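Local atomic coordinates of polysaccharide deacetylase (Streptococcus pyogenes, PDB entry 6DQ3), a protein that removes N-acetyl groups from the linkage unit of streptococcal cell wall rhamnopolysaccharides, as a zinc-dependent deacetylase of carbohydrate esterase family 4. Residues His137-Glu141 and Tyr172-Asn178; Tyr50-Glu56 and Asp95-Thr99; Leu36-Gln40 and Ile215-Pro221; Pro10-Tyr14 and Leu210-Ile215; Met120-Lys124 and Gln162-Asn166. All coordinates share one frame; numbering follows the deposited sequence.

Contact 1. Residues His137-Glu141 and Tyr172-Asn178; sequences HPDLE and YPSGRYN. With ZN (zinc ion), chain E; ZN (zinc ion), chain D; ACT (acetate ion), chain C.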
# COMPACT_ATOMS: atom_id res chain seq x y z
N HIS A 137 -2.26 -1.24 -14.99
CA HIS A 137 -3.06 -0.28 -14.24
C HIS A 137 -4.34 0.10 -14.98
O HIS A 137 -4.68 1.29 -15.06
CB HIS A 137 -2.23 0.98 -13.96
CG HIS A 137 -2.66 1.75 -12.75
ND1 HIS A 137 -3.54 2.82 -12.82
CD2 HIS A 137 -2.31 1.65 -11.45
CE1 HIS A 137 -3.73 3.32 -11.61
NE2 HIS A 137 -2.99 2.63 -10.76
N PRO A 138 -5.09 -0.87 -15.50
CA PRO A 138 -6.41 -0.56 -16.06
C PRO A 138 -7.44 -0.34 -14.96
O PRO A 138 -7.24 -0.69 -13.80
CB PRO A 138 -6.75 -1.81 -16.87
CG PRO A 138 -6.12 -2.92 -16.07
CD PRO A 138 -4.80 -2.32 -15.56
N ASP A 139 -8.56 0.25 -15.36
CA ASP A 139 -9.79 0.17 -14.58
C ASP A 139 -10.29 -1.27 -14.68
O ASP A 139 -10.87 -1.67 -15.69
CB ASP A 139 -10.82 1.17 -15.09
CG ASP A 139 -12.15 1.10 -14.35
OD1 ASP A 139 -12.36 0.15 -13.57
OD2 ASP A 139 -12.97 2.02 -14.53
N LEU A 140 -10.03 -2.06 -13.63
CA LEU A 140 -10.37 -3.48 -13.67
C LEU A 140 -11.86 -3.70 -13.93
O LEU A 140 -12.24 -4.65 -14.61
CB LEU A 140 -9.96 -4.14 -12.35
CG LEU A 140 -8.47 -4.33 -12.06
CD1 LEU A 140 -8.22 -4.78 -10.63
CD2 LEU A 140 -7.89 -5.34 -13.05
N GLU A 141 -12.70 -2.81 -13.39
CA GLU A 141 -14.14 -2.92 -13.56
C GLU A 141 -14.57 -2.90 -15.01
O GLU A 141 -15.58 -3.51 -15.37
CB GLU A 141 -14.82 -1.77 -12.83
CG GLU A 141 -15.77 -2.17 -11.74
CD GLU A 141 -16.57 -0.99 -11.23
OE1 GLU A 141 -15.98 0.07 -10.96
OE2 GLU A 141 -17.80 -1.14 -11.10
N TYR A 172 -6.48 -2.32 -5.95
CA TYR A 172 -7.17 -2.15 -7.23
C TYR A 172 -6.89 -0.75 -7.78
O TYR A 172 -7.00 0.23 -7.04
CB TYR A 172 -8.67 -2.38 -7.08
CG TYR A 172 -8.95 -3.67 -6.36
CD1 TYR A 172 -8.59 -4.89 -6.93
CD2 TYR A 172 -9.54 -3.68 -5.11
CE1 TYR A 172 -8.81 -6.06 -6.27
CE2 TYR A 172 -9.78 -4.86 -4.45
CZ TYR A 172 -9.40 -6.05 -5.03
OH TYR A 172 -9.63 -7.24 -4.38
N PRO A 173 -6.52 -0.62 -9.06
CA PRO A 173 -6.26 0.71 -9.61
C PRO A 173 -7.46 1.63 -9.45
O PRO A 173 -8.59 1.29 -9.82
CB PRO A 173 -5.94 0.43 -11.09
CG PRO A 173 -5.33 -0.95 -11.06
CD PRO A 173 -6.13 -1.69 -10.00
N SER A 174 -7.20 2.80 -8.88
CA SER A 174 -8.20 3.83 -8.63
C SER A 174 -9.31 3.35 -7.70
O SER A 174 -10.36 3.99 -7.60
CB SER A 174 -8.78 4.35 -9.95
OG SER A 174 -7.76 4.93 -10.74
N GLY A 175 -9.08 2.25 -6.99
CA GLY A 175 -10.06 1.73 -6.07
C GLY A 175 -11.28 1.13 -6.72
O GLY A 175 -12.29 0.92 -6.05
N ARG A 176 -11.21 0.83 -8.01
CA ARG A 176 -12.37 0.37 -8.77
C ARG A 176 -12.38 -1.15 -8.86
O ARG A 176 -11.38 -1.77 -9.21
CB ARG A 176 -12.38 0.97 -10.17
CG ARG A 176 -12.44 2.49 -10.17
CD ARG A 176 -12.51 3.03 -11.58
NE ARG A 176 -12.27 4.47 -11.61
CZ ARG A 176 -12.21 5.20 -12.72
NH1 ARG A 176 -12.37 4.63 -13.90
NH2 ARG A 176 -11.98 6.51 -12.64
N TYR A 177 -13.53 -1.75 -8.54
CA TYR A 177 -13.66 -3.19 -8.57
C TYR A 177 -15.14 -3.53 -8.66
O TYR A 177 -16.00 -2.74 -8.29
CB TYR A 177 -13.06 -3.83 -7.32
CG TYR A 177 -13.66 -3.32 -6.03
CD1 TYR A 177 -13.22 -2.14 -5.46
CD2 TYR A 177 -14.67 -4.02 -5.38
CE1 TYR A 177 -13.76 -1.66 -4.29
CE2 TYR A 177 -15.22 -3.55 -4.20
CZ TYR A 177 -14.76 -2.37 -3.66
OH TYR A 177 -15.29 -1.88 -2.49
N ASN A 178 -15.42 -4.73 -9.17
CA ASN A 178 -16.78 -5.25 -9.11
C ASN A 178 -16.76 -6.65 -8.52
O ASN A 178 -15.71 -7.15 -8.09
CB ASN A 178 -17.46 -5.23 -10.49
CG ASN A 178 -16.72 -6.03 -11.55
OD1 ASN A 178 -15.75 -6.75 -11.26
ND2 ASN A 178 -17.19 -5.92 -12.79
ZN ZN E . -17.08 1.07 -9.81
ZN ZN D . -2.67 3.23 -8.81
C ACT C . -4.43 3.76 -6.99
O ACT C . -3.31 4.25 -6.72
OXT ACT C . -4.79 3.34 -8.11
CH3 ACT C . -5.37 3.67 -5.90
O HOH W 1 -9.33 -1.20 -10.89
O HOH W 2 -2.98 5.51 -9.42
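The zinc site of this carbohydrate esterase 4 enzyme is an Asp-His-His triad of Asp78, His133 and His137, and here the His137 ring lies against Pro173 from the loop after strand 169-171. Pro173 CB stands 3.6 Å from the centroid of the His137 ring and 6° off its normal, a CH-pi contact over one face, while His137 NE2 binds the zinc ion at 2.1 Å; metal and proline together limit the ring's rotation. Both acetate oxygens coordinate the same zinc. Ser174 N donates to acetate OXT at 2.6 Å in an almost straight bond (177°), and His15 holds the acetate as well, so the ion probably marks where an acetyl group would sit. Further along, Leu140 CD1 meets the edge of the Tyr172 ring at CD1, 3.7 Å away. Water 1 stitches the loops by accepting from Leu140 N and donating to the carbonyls of Pro173 and Arg176. A second zinc ion is bound by Glu141 OE1 at 1.9 Å. Arg176, its chain extended from CG to NE, forms a salt bridge through NH1, 2.8 Å from Asp139 OD2; the oxygen lies in the guanidinium plane, whereas NH1 approaches from 49° above the carboxylate plane.

Contact 2. Residues Tyr50-Glu56 and Asp95-Thr99; sequences YFLSPEE and DAKAT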
# COMPACT_ATOMS: atom_id res chain seq x y z
N TYR A 50 3.21 -0.29 16.05
CA TYR A 50 3.85 -1.43 15.41
C TYR A 50 3.50 -1.40 13.93
O TYR A 50 2.32 -1.32 13.57
CB TYR A 50 3.34 -2.72 16.08
CG TYR A 50 3.92 -4.03 15.59
CD1 TYR A 50 3.55 -4.56 14.36
CD2 TYR A 50 4.82 -4.75 16.37
CE1 TYR A 50 4.07 -5.76 13.91
CE2 TYR A 50 5.34 -5.95 15.93
CZ TYR A 50 4.97 -6.46 14.70
OH TYR A 50 5.49 -7.65 14.27
N PHE A 51 4.52 -1.45 13.08
CA PHE A 51 4.34 -1.32 11.64
C PHE A 51 4.22 -2.70 11.00
O PHE A 51 5.16 -3.50 11.06
CB PHE A 51 5.50 -0.54 11.03
CG PHE A 51 5.63 0.86 11.57
CD1 PHE A 51 4.85 1.88 11.06
CD2 PHE A 51 6.54 1.15 12.57
CE1 PHE A 51 4.95 3.16 11.55
CE2 PHE A 51 6.65 2.44 13.07
CZ PHE A 51 5.86 3.44 12.56
N LEU A 52 3.08 -2.97 10.39
CA LEU A 52 2.75 -4.31 9.94
C LEU A 52 3.20 -4.59 8.51
O LEU A 52 3.24 -3.69 7.67
CB LEU A 52 1.24 -4.54 10.03
CG LEU A 52 0.57 -4.25 11.37
CD1 LEU A 52 -0.93 -4.05 11.16
CD2 LEU A 52 0.85 -5.37 12.35
N SER A 53 3.53 -5.86 8.25
CA SER A 53 3.67 -6.40 6.91
C SER A 53 2.32 -6.94 6.42
O SER A 53 1.41 -7.17 7.22
CB SER A 53 4.69 -7.53 6.90
OG SER A 53 4.14 -8.69 7.52
N PRO A 54 2.17 -7.16 5.11
CA PRO A 54 0.92 -7.77 4.62
C PRO A 54 0.58 -9.08 5.32
O PRO A 54 -0.58 -9.31 5.68
CB PRO A 54 1.18 -7.97 3.12
CG PRO A 54 2.24 -6.94 2.77
CD PRO A 54 3.10 -6.84 4.01
N GLU A 55 1.57 -9.96 5.50
CA GLU A 55 1.33 -11.24 6.16
C GLU A 55 0.76 -11.04 7.56
O GLU A 55 -0.10 -11.81 8.01
CB GLU A 55 2.64 -12.03 6.21
CG GLU A 55 3.11 -12.62 4.88
CD GLU A 55 3.80 -11.62 3.94
OE1 GLU A 55 4.17 -10.51 4.38
OE2 GLU A 55 3.97 -11.96 2.76
N GLU A 56 1.23 -10.02 8.28
CA GLU A 56 0.76 -9.78 9.64
C GLU A 56 -0.67 -9.24 9.64
O GLU A 56 -1.47 -9.60 10.50
CB GLU A 56 1.71 -8.83 10.35
CG GLU A 56 3.05 -9.46 10.69
CD GLU A 56 4.05 -8.47 11.25
OE1 GLU A 56 4.11 -7.33 10.75
OE2 GLU A 56 4.79 -8.83 12.19
N ASP A 95 12.79 2.88 11.62
CA ASP A 95 12.68 1.42 11.72
C ASP A 95 11.24 0.98 11.46
O ASP A 95 10.67 0.17 12.19
CB ASP A 95 13.16 0.93 13.09
CG ASP A 95 13.32 -0.58 13.14
OD1 ASP A 95 13.45 -1.21 12.07
OD2 ASP A 95 13.29 -1.15 14.26
N ALA A 96 10.65 1.54 10.41
CA ALA A 96 9.27 1.27 10.04
C ALA A 96 9.22 0.37 8.81
O ALA A 96 10.09 0.43 7.94
CB ALA A 96 8.51 2.58 9.78
N LYS A 97 8.19 -0.47 8.76
CA LYS A 97 7.92 -1.31 7.61
C LYS A 97 6.82 -0.68 6.77
O LYS A 97 5.95 0.03 7.30
CB LYS A 97 7.53 -2.72 8.04
CG LYS A 97 8.47 -3.34 9.09
CD LYS A 97 8.34 -4.87 9.17
CE LYS A 97 6.94 -5.32 9.58
NZ LYS A 97 6.77 -5.52 11.04
N ALA A 98 6.87 -0.90 5.46
CA ALA A 98 5.83 -0.39 4.58
C ALA A 98 5.71 -1.26 3.34
O ALA A 98 6.63 -2.01 2.99
CB ALA A 98 6.11 1.07 4.17
N THR A 99 4.57 -1.14 2.66
CA THR A 99 4.25 -1.92 1.48
C THR A 99 4.06 -0.99 0.30
O THR A 99 3.38 0.04 0.41
CB THR A 99 2.97 -2.75 1.67
OG1 THR A 99 3.16 -3.72 2.70
CG2 THR A 99 2.58 -3.45 0.37
O HOH W 3 3.45 -0.95 7.61
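Lys97 and the backbone of Phe51 supply the shortest polar link between these segments: Lys97 NZ donates to Phe51 O at 2.6 Å, approaching almost in line with the carbonyl bond (168°). The lysine chain bends at chi3 (-62°) and again at chi4, bringing NZ to both Phe51 O and Glu56 OE1. With the latter, Lys97 NZ forms a salt bridge to Glu56 OE1 at 3.2 Å, on the syn side of the carboxylate. Ser53 N donates to Glu56 OE1 at 3.0 Å from the anti side, so two donors grip that oxygen, and Tyr50 OH donates to Glu56 OE2 in a very short bond of 2.5 Å. The carboxylate is thereby fixed at both oxygens. Ser53 OG in turn accepts from Glu56 N, completing a capping box at the start of helix 54-63. Water 3 adds a bridge by donating to the carbonyl oxygens of Leu52 and Lys97.

The packing contacts are led by a CH-pi interaction: Ala96 CB lies 3.6 Å from the centroid of the Phe51 ring, 7° off its normal. The ring carbon Pro54 CG rests against the hydroxyl oxygen Thr99 OG1 at 3.3 Å, whose hydrogen-bond partner is Trp73. Phe51 also packs on helix 34-46 and strand 71-77, and strand 71-77 pairs in parallel with both strand 50-51 and strand 98-102, while Pro54 and Thr99 reach across to strand 128-132.

Contact 3. Residues Leu36-Gln40 and Ile215-Pro221; sequences LFDQQ and ILPNMSP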
# COMPACT_ATOMS: atom_id res chain seq x y z
N LEU A 36 6.93 16.52 6.42
CA LEU A 36 5.70 16.12 7.09
C LEU A 36 5.63 14.60 7.26
O LEU A 36 5.20 14.11 8.30
CB LEU A 36 4.48 16.63 6.32
CG LEU A 36 3.11 16.17 6.83
CD1 LEU A 36 2.90 16.64 8.26
CD2 LEU A 36 1.99 16.68 5.93
N PHE A 37 6.04 13.85 6.23
CA PHE A 37 6.09 12.40 6.36
C PHE A 37 7.00 12.01 7.52
O PHE A 37 6.63 11.17 8.35
CB PHE A 37 6.57 11.79 5.04
CG PHE A 37 6.62 10.29 5.05
CD1 PHE A 37 5.49 9.54 5.36
CD2 PHE A 37 7.79 9.63 4.75
CE1 PHE A 37 5.54 8.17 5.36
CE2 PHE A 37 7.85 8.26 4.75
CZ PHE A 37 6.72 7.52 5.06
N ASP A 38 8.18 12.63 7.61
CA ASP A 38 9.07 12.39 8.74
C ASP A 38 8.34 12.63 10.06
O ASP A 38 8.40 11.79 10.97
CB ASP A 38 10.30 13.30 8.62
CG ASP A 38 11.36 12.99 9.66
OD1 ASP A 38 11.10 13.24 10.86
OD2 ASP A 38 12.45 12.50 9.28
N GLN A 39 7.61 13.74 10.16
CA GLN A 39 6.94 14.08 11.41
C GLN A 39 5.78 13.13 11.70
O GLN A 39 5.49 12.86 12.88
CB GLN A 39 6.44 15.52 11.36
CG GLN A 39 7.55 16.56 11.40
CD GLN A 39 7.11 17.93 10.93
OE1 GLN A 39 5.92 18.22 10.86
NE2 GLN A 39 8.07 18.79 10.62
N GLN A 40 5.10 12.63 10.67
CA GLN A 40 4.05 11.64 10.89
C GLN A 40 4.63 10.34 11.44
O GLN A 40 4.11 9.78 12.41
CB GLN A 40 3.30 11.38 9.59
CG GLN A 40 2.44 12.54 9.12
CD GLN A 40 1.95 12.36 7.70
OE1 GLN A 40 2.42 11.48 6.98
NE2 GLN A 40 0.99 13.18 7.29
N ILE A 215 -4.00 9.77 2.99
CA ILE A 215 -3.13 10.77 3.61
C ILE A 215 -3.28 12.07 2.84
O ILE A 215 -2.94 12.14 1.65
CB ILE A 215 -1.67 10.30 3.64
CG1 ILE A 215 -1.55 8.99 4.42
CG2 ILE A 215 -0.79 11.39 4.24
CD1 ILE A 215 -1.99 9.07 5.86
N LEU A 216 -3.79 13.09 3.49
CA LEU A 216 -3.91 14.40 2.88
C LEU A 216 -2.64 15.21 3.12
O LEU A 216 -1.95 15.01 4.13
CB LEU A 216 -5.11 15.14 3.47
CG LEU A 216 -6.46 14.42 3.32
CD1 LEU A 216 -7.53 15.09 4.16
CD2 LEU A 216 -6.86 14.38 1.85
N PRO A 217 -2.29 16.13 2.22
CA PRO A 217 -1.07 16.92 2.45
C PRO A 217 -1.20 17.90 3.61
O PRO A 217 -0.18 18.29 4.19
CB PRO A 217 -0.85 17.66 1.12
CG PRO A 217 -1.68 16.93 0.12
CD PRO A 217 -2.85 16.36 0.88
N ASN A 218 -2.42 18.32 3.94
CA ASN A 218 -2.65 19.23 5.05
C ASN A 218 -2.73 18.51 6.40
O ASN A 218 -3.05 19.15 7.40
CB ASN A 218 -3.95 20.02 4.82
CG ASN A 218 -5.17 19.13 4.62
OD1 ASN A 218 -5.26 18.04 5.19
ND2 ASN A 218 -6.11 19.59 3.80
N MET A 219 -2.42 17.22 6.43
CA MET A 219 -2.74 16.36 7.57
C MET A 219 -1.64 16.45 8.62
O MET A 219 -0.58 15.83 8.49
CB MET A 219 -2.92 14.92 7.10
CG MET A 219 -3.90 14.09 7.89
SD MET A 219 -4.47 12.67 6.92
CE MET A 219 -5.88 12.13 7.89
N SER A 220 -1.89 17.22 9.68
CA SER A 220 -0.93 17.35 10.76
C SER A 220 -0.75 16.00 11.46
O SER A 220 -1.68 15.19 11.53
CB SER A 220 -1.39 18.40 11.77
OG SER A 220 -2.40 17.87 12.62
N PRO A 221 0.44 15.72 12.00
CA PRO A 221 0.63 14.46 12.74
C PRO A 221 -0.40 14.26 13.84
O PRO A 221 -0.93 13.15 14.00
CB PRO A 221 2.06 14.59 13.29
CG PRO A 221 2.75 15.48 12.31
CD PRO A 221 1.70 16.48 11.87
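The flat group at work here is the carboxamide of Gln40, which meets Met219 through its amide nitrogen: Gln40 NE2 donates to Met219 O in a weak bond of 3.3 Å, with Ile215 CG2 4.0 Å from the same NE2. Its other end, OE1, is hydrogen-bonded to Tyr14 OH; that bond, and more weakly the one to Met219 O, would orient the amide. Gln39 touches by its CB, 3.8 Å from Pro221 CG. Leu36 has CG anti to the backbone N (chi1 174°), which carries its two methyls onto the turn. Leu36 CD2 lies 3.2 Å from Pro217 O, and Leu36 CD1 is 3.8 Å from Pro221 CD. Leu216 to Met219 form a type I beta turn, which leads to helix 221-228, with Ser220 as its N-cap. Thus helix 34-46 holds this loop chiefly by van der Waals contact of aliphatic carbons with proline rings and carbonyl oxygens, supplemented by one weak direct hydrogen bond.

Contact 4. Residues Pro10-Tyr14 and Leu210-Ile215; sequences PILMY and LNRIRI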
# COMPACT_ATOMS: atom_id res chain seq x y z
N PRO A 10 -5.73 0.53 11.08
CA PRO A 10 -5.59 1.64 10.13
C PRO A 10 -4.61 1.29 9.02
O PRO A 10 -3.47 0.89 9.28
CB PRO A 10 -5.08 2.80 11.00
CG PRO A 10 -4.37 2.12 12.14
CD PRO A 10 -5.11 0.82 12.39
N ILE A 11 -5.07 1.42 7.79
CA ILE A 11 -4.26 1.14 6.61
C ILE A 11 -4.08 2.48 5.89
O ILE A 11 -4.99 2.95 5.21
CB ILE A 11 -4.91 0.11 5.68
CG1 ILE A 11 -5.19 -1.20 6.42
CG2 ILE A 11 -4.03 -0.14 4.47
CD1 ILE A 11 -6.04 -2.16 5.61
N LEU A 12 -2.91 3.09 6.06
CA LEU A 12 -2.67 4.40 5.49
C LEU A 12 -2.33 4.27 4.01
O LEU A 12 -1.55 3.40 3.61
CB LEU A 12 -1.54 5.11 6.23
CG LEU A 12 -1.73 5.26 7.74
CD1 LEU A 12 -0.61 6.11 8.33
CD2 LEU A 12 -3.09 5.83 8.09
N MET A 13 -2.92 5.14 3.20
CA MET A 13 -2.70 5.16 1.77
C MET A 13 -1.93 6.43 1.40
O MET A 13 -2.50 7.52 1.40
CB MET A 13 -4.01 5.09 0.99
CG MET A 13 -3.82 5.23 -0.52
SD MET A 13 -5.34 5.05 -1.47
CE MET A 13 -6.36 6.32 -0.74
N TYR A 14 -0.65 6.25 1.10
CA TYR A 14 0.22 7.29 0.57
C TYR A 14 0.36 7.12 -0.94
O TYR A 14 0.17 6.04 -1.49
CB TYR A 14 1.62 7.21 1.20
CG TYR A 14 1.73 7.62 2.64
CD1 TYR A 14 1.58 6.69 3.66
CD2 TYR A 14 2.02 8.93 2.99
CE1 TYR A 14 1.68 7.05 4.98
CE2 TYR A 14 2.13 9.30 4.31
CZ TYR A 14 1.96 8.36 5.31
OH TYR A 14 2.07 8.74 6.62
N LEU A 210 -10.63 -4.02 1.63
CA LEU A 210 -10.41 -3.33 2.88
C LEU A 210 -10.36 -1.81 2.71
O LEU A 210 -9.83 -1.30 1.71
CB LEU A 210 -9.10 -3.80 3.52
CG LEU A 210 -9.02 -5.27 3.91
CD1 LEU A 210 -7.59 -5.70 4.16
CD2 LEU A 210 -9.88 -5.51 5.14
N ASN A 211 -10.89 -1.10 3.71
CA ASN A 211 -10.82 0.35 3.73
C ASN A 211 -9.38 0.82 3.86
O ASN A 211 -8.53 0.12 4.42
CB ASN A 211 -11.61 0.94 4.90
CG ASN A 211 -13.10 0.67 4.83
OD1 ASN A 211 -13.64 0.30 3.80
ND2 ASN A 211 -13.78 0.87 5.96
N ARG A 212 -9.12 2.04 3.40
CA ARG A 212 -7.84 2.70 3.65
C ARG A 212 -8.08 4.15 4.07
O ARG A 212 -9.14 4.72 3.81
CB ARG A 212 -6.92 2.65 2.43
CG ARG A 212 -6.41 1.24 2.13
CD ARG A 212 -5.17 1.27 1.25
NE ARG A 212 -5.48 1.51 -0.15
CZ ARG A 212 -4.58 1.63 -1.11
NH1 ARG A 212 -3.28 1.53 -0.83
NH2 ARG A 212 -4.96 1.85 -2.36
N ILE A 213 -7.09 4.72 4.74
CA ILE A 213 -7.12 6.11 5.19
C ILE A 213 -6.24 6.90 4.23
O ILE A 213 -5.02 6.69 4.17
CB ILE A 213 -6.63 6.25 6.64
CG1 ILE A 213 -7.59 5.54 7.59
CG2 ILE A 213 -6.46 7.72 7.00
CD1 ILE A 213 -6.99 5.25 8.96
N ARG A 214 -6.85 7.82 3.48
CA ARG A 214 -6.09 8.63 2.53
C ARG A 214 -5.29 9.68 3.30
O ARG A 214 -5.83 10.40 4.15
CB ARG A 214 -7.02 9.31 1.52
CG ARG A 214 -6.27 10.11 0.46
CD ARG A 214 -7.20 10.86 -0.49
NE ARG A 214 -8.02 9.97 -1.31
CZ ARG A 214 -7.58 9.34 -2.40
NH1 ARG A 214 -6.33 9.49 -2.81
NH2 ARG A 214 -8.41 8.56 -3.08
N ILE A 215 -4.00 9.77 2.99
CA ILE A 215 -3.13 10.77 3.61
C ILE A 215 -3.28 12.07 2.84
O ILE A 215 -2.94 12.14 1.65
CB ILE A 215 -1.67 10.30 3.64
CG1 ILE A 215 -1.55 8.99 4.42
CG2 ILE A 215 -0.79 11.39 4.24
CD1 ILE A 215 -1.99 9.07 5.86
O HOH W 4 -7.82 1.62 6.95
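Met13 is packed between two arginines of the neighbouring strand. Its SD lies over one face of the Arg212 guanidinium, toward the rim and 3.3 Å from Arg212 NH2; a bend at chi3 (57°) then carries CE over the centre of the Arg214 guanidinium, with Met13 CE 3.7 Å from Arg214 CZ. Arg212 is buried, with a salt bridge to Asp77 and hydrogen bonds to Thr75 and Thr195. Between the backbones three bonds keep a parallel register: Ile213 N to Ile11 O at 2.8 Å, Met13 N to Ile213 O at 2.8 Å and Ile215 N to Met13 O at 3.1 Å. This pairing sets the first strand, 8-14, beside the last, 210-214, in the distorted beta/alpha barrel of the polysaccharide deacetylase fold. On the opposite sheet face Leu12 and Ile213 lie side by side, their nearest atoms Leu12 CD2 and Ile213 CB 3.8 Å apart. Ile215 CG1 covers the Tyr14 ring, 7° off its normal. The looser end is near Ile11 and Asn211, where water 4 bridges the strands, accepting from Ile11 N at 2.9 Å and donating weakly to Asn211 O; Asn211 and Arg214 are the partly exposed residues of the pair.

Contact 5. Residues Met120-Lys124 and Gln162-Asn166; sequences MKEMK and QLNQN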
# COMPACT_ATOMS: atom_id res chain seq x y z
N MET A 120 13.85 -2.95 -5.40
CA MET A 120 12.93 -3.72 -4.56
C MET A 120 13.67 -4.79 -3.78
O MET A 120 13.41 -4.99 -2.58
CB MET A 120 11.83 -4.34 -5.43
CG MET A 120 10.95 -3.31 -6.13
SD MET A 120 9.61 -4.08 -7.07
CE MET A 120 9.82 -3.33 -8.68
N LYS A 121 14.63 -5.47 -4.41
CA LYS A 121 15.40 -6.48 -3.70
C LYS A 121 16.18 -5.87 -2.54
O LYS A 121 16.29 -6.47 -1.47
CB LYS A 121 16.34 -7.20 -4.67
CG LYS A 121 15.62 -7.99 -5.76
CD LYS A 121 16.60 -8.56 -6.78
CE LYS A 121 15.89 -9.43 -7.81
NZ LYS A 121 16.86 -10.05 -8.76
N GLU A 122 16.72 -4.66 -2.74
CA GLU A 122 17.40 -3.97 -1.65
C GLU A 122 16.44 -3.66 -0.52
O GLU A 122 16.74 -3.92 0.66
CB GLU A 122 18.04 -2.67 -2.17
CG GLU A 122 18.67 -1.81 -1.08
CD GLU A 122 19.11 -0.43 -1.56
OE1 GLU A 122 19.19 -0.20 -2.78
OE2 GLU A 122 19.36 0.44 -0.69
N MET A 123 15.27 -3.11 -0.85
CA MET A 123 14.35 -2.63 0.17
C MET A 123 13.71 -3.76 0.96
O MET A 123 13.36 -3.58 2.13
CB MET A 123 13.28 -1.75 -0.48
CG MET A 123 13.78 -0.38 -0.92
SD MET A 123 12.48 0.73 -1.51
CE MET A 123 12.16 0.08 -3.14
N LYS A 124 13.53 -4.94 0.34
CA LYS A 124 12.95 -6.07 1.05
C LYS A 124 13.81 -6.50 2.22
O LYS A 124 13.30 -7.08 3.19
CB LYS A 124 12.75 -7.25 0.10
CG LYS A 124 11.58 -7.10 -0.86
CD LYS A 124 11.43 -8.34 -1.75
CE LYS A 124 11.07 -9.58 -0.94
NZ LYS A 124 10.77 -10.76 -1.81
N GLN A 162 10.36 -12.80 -9.85
CA GLN A 162 11.50 -11.88 -9.87
C GLN A 162 11.96 -11.51 -8.47
O GLN A 162 13.15 -11.26 -8.26
CB GLN A 162 11.14 -10.62 -10.65
CG GLN A 162 10.79 -10.86 -12.11
CD GLN A 162 11.88 -11.59 -12.86
OE1 GLN A 162 13.06 -11.41 -12.59
NE2 GLN A 162 11.47 -12.44 -13.80
N LEU A 163 11.04 -11.45 -7.50
CA LEU A 163 11.39 -11.17 -6.11
C LEU A 163 11.36 -12.42 -5.24
O LEU A 163 11.51 -12.31 -4.01
CB LEU A 163 10.46 -10.10 -5.55
CG LEU A 163 10.38 -8.80 -6.36
CD1 LEU A 163 9.39 -7.84 -5.69
CD2 LEU A 163 11.75 -8.15 -6.52
N ASN A 164 11.17 -13.59 -5.83
CA ASN A 164 11.24 -14.87 -5.12
C ASN A 164 10.35 -14.86 -3.87
O ASN A 164 10.81 -15.04 -2.74
CB ASN A 164 12.69 -15.20 -4.75
CG ASN A 164 12.84 -16.61 -4.21
OD1 ASN A 164 12.02 -17.48 -4.49
ND2 ASN A 164 13.89 -16.84 -3.43
N GLN A 165 9.06 -14.66 -4.10
CA GLN A 165 8.12 -14.49 -3.00
C GLN A 165 6.76 -15.06 -3.38
O GLN A 165 6.57 -15.58 -4.48
CB GLN A 165 8.00 -13.00 -2.63
CG GLN A 165 7.34 -12.15 -3.71
CD GLN A 165 7.29 -10.67 -3.36
OE1 GLN A 165 8.24 -10.12 -2.80
NE2 GLN A 165 6.18 -10.02 -3.68
N ASN A 166 5.82 -14.95 -2.45
CA ASN A 166 4.42 -15.28 -2.67
C ASN A 166 3.62 -14.01 -2.38
O ASN A 166 3.37 -13.68 -1.22
CB ASN A 166 3.96 -16.43 -1.78
CG ASN A 166 2.49 -16.73 -1.93
OD1 ASN A 166 1.87 -16.39 -2.94
ND2 ASN A 166 1.90 -17.38 -0.93
O HOH W 5 10.68 -12.95 -0.30
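Lys124 reaches from helix 117-124 to Leu163 and Gln165, and its side chain can be traced outward atom by atom. At CB and CG the chain starts with CG anti to the carbonyl carbon; the side chain also touches Phe130. Lys124 CD comes within 3.8 Å of Gln165 OE1, just where a bend at chi3 (64°) redirects the chain. Beyond it, Lys124 CE is 3.4 Å from Gln165 OE1. The tip is gripped three ways: Lys124 NZ donates to Gln165 OE1 at 2.8 Å, in the carbonyl plane and on a lone pair, and to Leu163 O at 2.8 Å, tilted 24° from that carbonyl's plane. Water 5 takes the third bond, 2.7 Å from Lys124 NZ, and passes it on to Asn164 O. Gln165 is itself fixed, because its NE2 donates to Phe130 O and Thr167 OG1, leaving OE1 turned to the lysine.

Leu163 fills the space beside the helix: its CD2 lies 3.9 Å from Lys121 CG and 4.0 Å from Met120 CB. Asn164, with positive phi, is the C-prime residue of the Schellman motif that ends helix 145-162. Lys124 thus ties helix 117-124 to the turn closing helix 145-162, with strand 128-132 lying against both through Phe130, and with strand 169-171 following the turn.

How the contacts relate
Contact 4 is the buried core of the set, a parallel strand pair near the centre of the chain; the other four are partly buried. Contact 3 adjoins it, sharing Ile215, and the bond of Gln40 to Tyr14 joins the two. Contact 2 reaches the same sheet, about 13 Å from contact 4 between centres, and relies on a lysine and a carboxylate. Contact 5 also centres on a lysine, but one held by neutral oxygens, a backbone carbonyl and a side-chain amide, just after a helix. Contact 1 is the one in which metal ions bind; its segments alternate with those of contact 5 along the chain, although the two do not touch.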